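Local atomic coordinates of Alr4995 protein (Nostoc sp., PDB entry 6LRF), a protein that hydrolyses arginine to ornithine as a dihydrolase and also acts as an ornithine cyclodeaminase, which turns ornithine into proline. Residues E164-L169 with A211-F216; H168-F173 with A261-T266. All blocks are in the same frame, centred on the assembly; numbering follows the deposited sequence.

Contact 1. Residues E164-L169 with A211-F216; sequences ERFYHL and ADAVNF
Apolar packing centres on Phe-166, whose ring tip meets the last turn of helix 210-213. CZ lies 3.8 Å from Ala-213 CB, and the same CZ comes within 4.2 Å of Val-214 CG1. The ring reaches this helix end because CG stands anti to the carbonyl carbon, chi1 -50°. At the ring edge, close to the ring plane, Phe-166 CE1 sits 3.3 Å from Ala-213 O, an oxygen that also accepts the backbone bond of Phe-216 N.

The Arg-165 chain bends at chi3 (-63°), which turns one guanidinium face toward the Phe-166 ring: Phe-166 CE2 sits 3.9 Å above the guanidinium plane, over its centre, while Arg-165 CB lies over the ring face toward the rim. Beyond the ring, Arg-165 NH1 approaches Val-214 CG1 to 3.5 Å. The charge itself is met by salt bridges to Asp-163 and Glu-210, and to Glu-475 of the second subunit. Cutting Phe-166 back to an alanine is likely to open a gap against Ala-213 CB and Val-214 CG1 and to strip one guanidinium face of the ring carbon that covers it.

Polar bonds shape the 211-216 side. A Schellman motif with Phe-216 at C-prime ends the helix, and Asn-215 ND2 binds Ala-211 O at 3.0 Å, nearly straight at 167°. The contact thus joins the loop between strands 155-160 and 173-175 to the C-terminal end of helix 210-213; Tyr-184, just past strand 181-183, meets the Phe-166 ring, and Trp-24 meets that of Phe-216.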
# COMPACT_ATOMS: atom_id res chain seq x y z
N GLU B 164 -6.00 29.28 13.88
CA GLU B 164 -6.88 30.35 13.43
C GLU B 164 -8.08 30.60 14.37
O GLU B 164 -8.66 31.69 14.36
CB GLU B 164 -7.38 30.04 12.03
CG GLU B 164 -8.06 31.21 11.35
CD GLU B 164 -8.86 30.79 10.13
OE1 GLU B 164 -9.01 29.56 9.90
OE2 GLU B 164 -9.33 31.69 9.40
N ARG B 165 -8.43 29.62 15.19
CA ARG B 165 -9.49 29.82 16.18
C ARG B 165 -9.06 30.84 17.24
O ARG B 165 -9.86 31.64 17.72
CB ARG B 165 -9.87 28.50 16.85
CG ARG B 165 -10.58 27.50 15.92
CD ARG B 165 -10.75 26.15 16.59
NE ARG B 165 -9.46 25.54 16.88
CZ ARG B 165 -9.26 24.61 17.82
NH1 ARG B 165 -10.27 24.18 18.56
NH2 ARG B 165 -8.04 24.12 18.00
N PHE B 166 -7.78 30.79 17.59
CA PHE B 166 -7.22 31.69 18.59
C PHE B 166 -6.37 32.72 17.86
O PHE B 166 -5.13 32.71 17.94
CB PHE B 166 -6.46 30.89 19.63
CG PHE B 166 -7.26 29.74 20.19
CD1 PHE B 166 -8.28 29.97 21.10
CD2 PHE B 166 -7.02 28.44 19.76
CE1 PHE B 166 -9.04 28.91 21.59
CE2 PHE B 166 -7.77 27.37 20.25
CZ PHE B 166 -8.78 27.61 21.17
N TYR B 167 -7.09 33.59 17.15
CA TYR B 167 -6.55 34.55 16.20
C TYR B 167 -6.02 35.83 16.88
O TYR B 167 -5.24 36.58 16.28
CB TYR B 167 -7.63 34.90 15.16
CG TYR B 167 -8.86 35.60 15.73
CD1 TYR B 167 -9.84 34.88 16.40
CD2 TYR B 167 -9.02 36.97 15.62
CE1 TYR B 167 -10.96 35.51 16.93
CE2 TYR B 167 -10.13 37.62 16.15
CZ TYR B 167 -11.10 36.89 16.81
OH TYR B 167 -12.21 37.52 17.34
N HIS B 168 -6.46 36.08 18.11
CA HIS B 168 -5.88 37.13 18.95
C HIS B 168 -5.16 36.50 20.13
O HIS B 168 -5.56 35.44 20.62
CB HIS B 168 -6.96 38.10 19.48
CG HIS B 168 -7.36 39.16 18.50
ND1 HIS B 168 -8.59 39.79 18.56
CD2 HIS B 168 -6.70 39.72 17.46
CE1 HIS B 168 -8.67 40.68 17.59
NE2 HIS B 168 -7.54 40.66 16.91
N LEU B 169 -4.11 37.15 20.59
CA LEU B 169 -3.33 36.67 21.71
C LEU B 169 -4.17 36.47 22.97
O LEU B 169 -3.96 35.51 23.71
CB LEU B 169 -2.20 37.63 22.01
CG LEU B 169 -1.24 37.16 23.10
CD1 LEU B 169 -0.61 35.78 22.72
CD2 LEU B 169 -0.17 38.21 23.38
N ALA B 211 -10.80 21.96 25.82
CA ALA B 211 -12.21 22.13 26.17
C ALA B 211 -12.45 23.51 26.77
O ALA B 211 -13.37 24.21 26.36
CB ALA B 211 -12.65 21.05 27.14
N ASP B 212 -11.61 23.90 27.73
CA ASP B 212 -11.69 25.23 28.34
C ASP B 212 -11.30 26.33 27.35
O ASP B 212 -11.89 27.41 27.35
CB ASP B 212 -10.80 25.31 29.58
CG ASP B 212 -11.41 24.61 30.80
OD1 ASP B 212 -12.34 25.18 31.41
OD2 ASP B 212 -10.94 23.50 31.15
N ALA B 213 -10.31 26.04 26.52
CA ALA B 213 -9.83 26.99 25.52
C ALA B 213 -10.91 27.42 24.52
O ALA B 213 -11.05 28.62 24.25
CB ALA B 213 -8.65 26.40 24.78
N VAL B 214 -11.70 26.48 24.00
CA VAL B 214 -12.73 26.83 23.01
C VAL B 214 -13.94 27.50 23.67
O VAL B 214 -14.85 27.99 23.00
CB VAL B 214 -13.18 25.59 22.22
CG1 VAL B 214 -12.00 24.95 21.53
CG2 VAL B 214 -13.84 24.58 23.15
N ASN B 215 -13.95 27.50 25.00
CA ASN B 215 -14.92 28.28 25.75
C ASN B 215 -14.38 29.66 26.15
O ASN B 215 -15.02 30.37 26.94
CB ASN B 215 -15.36 27.51 27.01
CG ASN B 215 -16.48 26.55 26.73
OD1 ASN B 215 -17.66 26.91 26.83
ND2 ASN B 215 -16.13 25.33 26.34
N PHE B 216 -13.21 30.00 25.60
CA PHE B 216 -12.54 31.28 25.85
C PHE B 216 -12.15 31.47 27.31
O PHE B 216 -12.29 32.56 27.86
CB PHE B 216 -13.43 32.45 25.43
CG PHE B 216 -13.51 32.66 23.95
CD1 PHE B 216 -12.87 33.74 23.36
CD2 PHE B 216 -14.25 31.80 23.15
CE1 PHE B 216 -12.95 33.96 21.99
CE2 PHE B 216 -14.34 32.01 21.78
CZ PHE B 216 -13.69 33.08 21.20

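Contact 2. Residues H168-F173 with A261-T266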
# COMPACT_ATOMS: atom_id res chain seq x y z
N HIS B 168 -6.46 36.08 18.11
CA HIS B 168 -5.88 37.13 18.95
C HIS B 168 -5.16 36.50 20.13
O HIS B 168 -5.56 35.44 20.62
CB HIS B 168 -6.96 38.10 19.48
CG HIS B 168 -7.36 39.16 18.50
ND1 HIS B 168 -8.59 39.79 18.56
CD2 HIS B 168 -6.70 39.72 17.46
CE1 HIS B 168 -8.67 40.68 17.59
NE2 HIS B 168 -7.54 40.66 16.91
N LEU B 169 -4.11 37.15 20.59
CA LEU B 169 -3.33 36.67 21.71
C LEU B 169 -4.17 36.47 22.97
O LEU B 169 -3.96 35.51 23.71
CB LEU B 169 -2.20 37.63 22.01
CG LEU B 169 -1.24 37.16 23.10
CD1 LEU B 169 -0.61 35.78 22.72
CD2 LEU B 169 -0.17 38.21 23.38
N ASP B 170 -5.13 37.37 23.20
CA ASP B 170 -5.92 37.34 24.44
C ASP B 170 -6.99 36.25 24.46
O ASP B 170 -7.70 36.10 25.45
CB ASP B 170 -6.55 38.72 24.72
CG ASP B 170 -7.72 39.06 23.79
OD1 ASP B 170 -7.96 38.37 22.77
OD2 ASP B 170 -8.42 40.08 24.08
N THR B 171 -7.11 35.50 23.36
CA THR B 171 -8.02 34.34 23.34
C THR B 171 -7.34 33.05 23.81
O THR B 171 -8.01 32.04 24.00
CB THR B 171 -8.59 34.08 21.93
OG1 THR B 171 -7.52 33.75 21.04
CG2 THR B 171 -9.30 35.31 21.41
N CYS B 172 -6.03 33.09 24.02
CA CYS B 172 -5.28 31.87 24.35
C CYS B 172 -4.14 32.13 25.31
O CYS B 172 -3.29 31.26 25.54
CB CYS B 172 -4.72 31.22 23.07
SG CYS B 172 -3.69 32.33 22.02
N PHE B 173 -4.11 33.34 25.87
CA PHE B 173 -2.96 33.78 26.65
C PHE B 173 -3.40 34.85 27.64
O PHE B 173 -4.08 35.80 27.25
CB PHE B 173 -1.88 34.31 25.71
CG PHE B 173 -0.56 34.55 26.35
CD1 PHE B 173 -0.25 35.79 26.91
CD2 PHE B 173 0.40 33.55 26.37
CE1 PHE B 173 0.99 36.03 27.50
CE2 PHE B 173 1.65 33.77 26.95
CZ PHE B 173 1.94 35.01 27.52
N ALA B 261 -14.99 37.28 24.12
CA ALA B 261 -15.65 37.06 25.41
C ALA B 261 -15.28 38.17 26.40
O ALA B 261 -15.16 39.34 26.02
CB ALA B 261 -15.31 35.69 25.99
N ALA B 262 -15.08 37.79 27.66
CA ALA B 262 -14.92 38.78 28.74
C ALA B 262 -13.76 39.75 28.48
O ALA B 262 -13.97 40.95 28.39
CB ALA B 262 -14.74 38.07 30.07
N LYS B 263 -12.55 39.22 28.35
CA LYS B 263 -11.37 40.06 28.16
C LYS B 263 -11.50 40.93 26.90
O LYS B 263 -11.05 42.08 26.90
CB LYS B 263 -10.11 39.18 28.10
CG LYS B 263 -8.78 39.92 27.90
CD LYS B 263 -8.32 40.65 29.16
CE LYS B 263 -6.80 40.72 29.24
NZ LYS B 263 -6.23 39.53 29.93
N CYS B 264 -12.12 40.40 25.84
CA CYS B 264 -12.28 41.14 24.59
C CYS B 264 -13.17 42.36 24.76
O CYS B 264 -13.01 43.36 24.07
CB CYS B 264 -12.87 40.25 23.49
SG CYS B 264 -11.70 39.13 22.69
N LEU B 265 -14.13 42.25 25.69
CA LEU B 265 -15.13 43.29 25.91
C LEU B 265 -14.62 44.42 26.82
O LEU B 265 -15.33 45.40 27.05
CB LEU B 265 -16.39 42.66 26.51
CG LEU B 265 -17.20 41.83 25.50
CD1 LEU B 265 -18.29 41.01 26.20
CD2 LEU B 265 -17.80 42.74 24.43
N THR B 266 -13.38 44.29 27.29
CA THR B 266 -12.78 45.22 28.25
C THR B 266 -11.39 45.68 27.81
O THR B 266 -10.66 44.96 27.13
CB THR B 266 -12.63 44.60 29.67
OG1 THR B 266 -11.58 43.62 29.67
CG2 THR B 266 -13.93 43.95 30.16
O HOH W 1 -6.31 37.13 27.99
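Asp-170 and Lys-263 mark the closest backbone approach, 7.1 Å from CA to CA, where the 3-10 turn 169-171 faces residues 262-264, which have helical angles without the regular bonds. The Asp-170 carboxylate carries the contact. Its CG is placed between the backbone N and the carbonyl carbon (chi1 73°), which brings both oxygens to the sulfur of Cys-264: OD2 is 3.7 Å and OD1 3.8 Å from Cys-264 SG. OD2 also rests 3.8 Å from Lys-263 CG, the aliphatic start of that chain.

Lys-263 sends its charge elsewhere. With CG anti to the backbone N (chi1 180°), the chain passes Asp-170 obliquely and then bends repeatedly, leaving NZ 6.3 Å from Asp-170 OD2. The ammonium instead gives a bond to water 1, 3.1 Å away, and this water lies 2.7 Å from Phe-173 O, to which it can donate; Thr-220 O is a further, weak partner of NZ.

The turn bearing Asp-170 is braced from within. Thr-171 OG1 binds His-168 O in the carbonyl plane, and the same oxygen takes Thr-171 N. Asn-219 spans the two segments: its ND2 holds Asp-170 O, while its OD1 accepts Cys-264 N.

His-168 ND1 is 5.2 Å from Cys-264 SG and His-168 NE2 bonds Glu-118, an arrangement consistent with the cysteine and histidine of GME-family enzymes. Asp-170 follows the histidine by two residues, as in the His-x-Asp pattern of arginine deiminase, where the aspartate binds the substrate guanidinium; Asp-170 probably does likewise, with the lysine charge turned toward water 1 and, weakly, Thr-220 O.

Overall arrangement
From the N terminus the chain passes strand 155-160 and enters the loop from which both contacts start, sharing His-168 and Leu-169. Contact 1 closes the shorter excursion, through strands 173-175 and 181-183, helix 190-199 and strand 205-207, back to the end of helix 210-213. Contact 2 closes a longer one that runs on past helices 234-242 and 253-256 to 261-266. The two closures cross rather than nest. Their centres are 9 Å apart, and they touch directly: Phe-166 packs on Thr-171 and Cys-172, and Phe-216 on Ala-261 and Thr-171. One loop therefore ties two later parts of the dimethylarginine dimethylhydrolase-like region together.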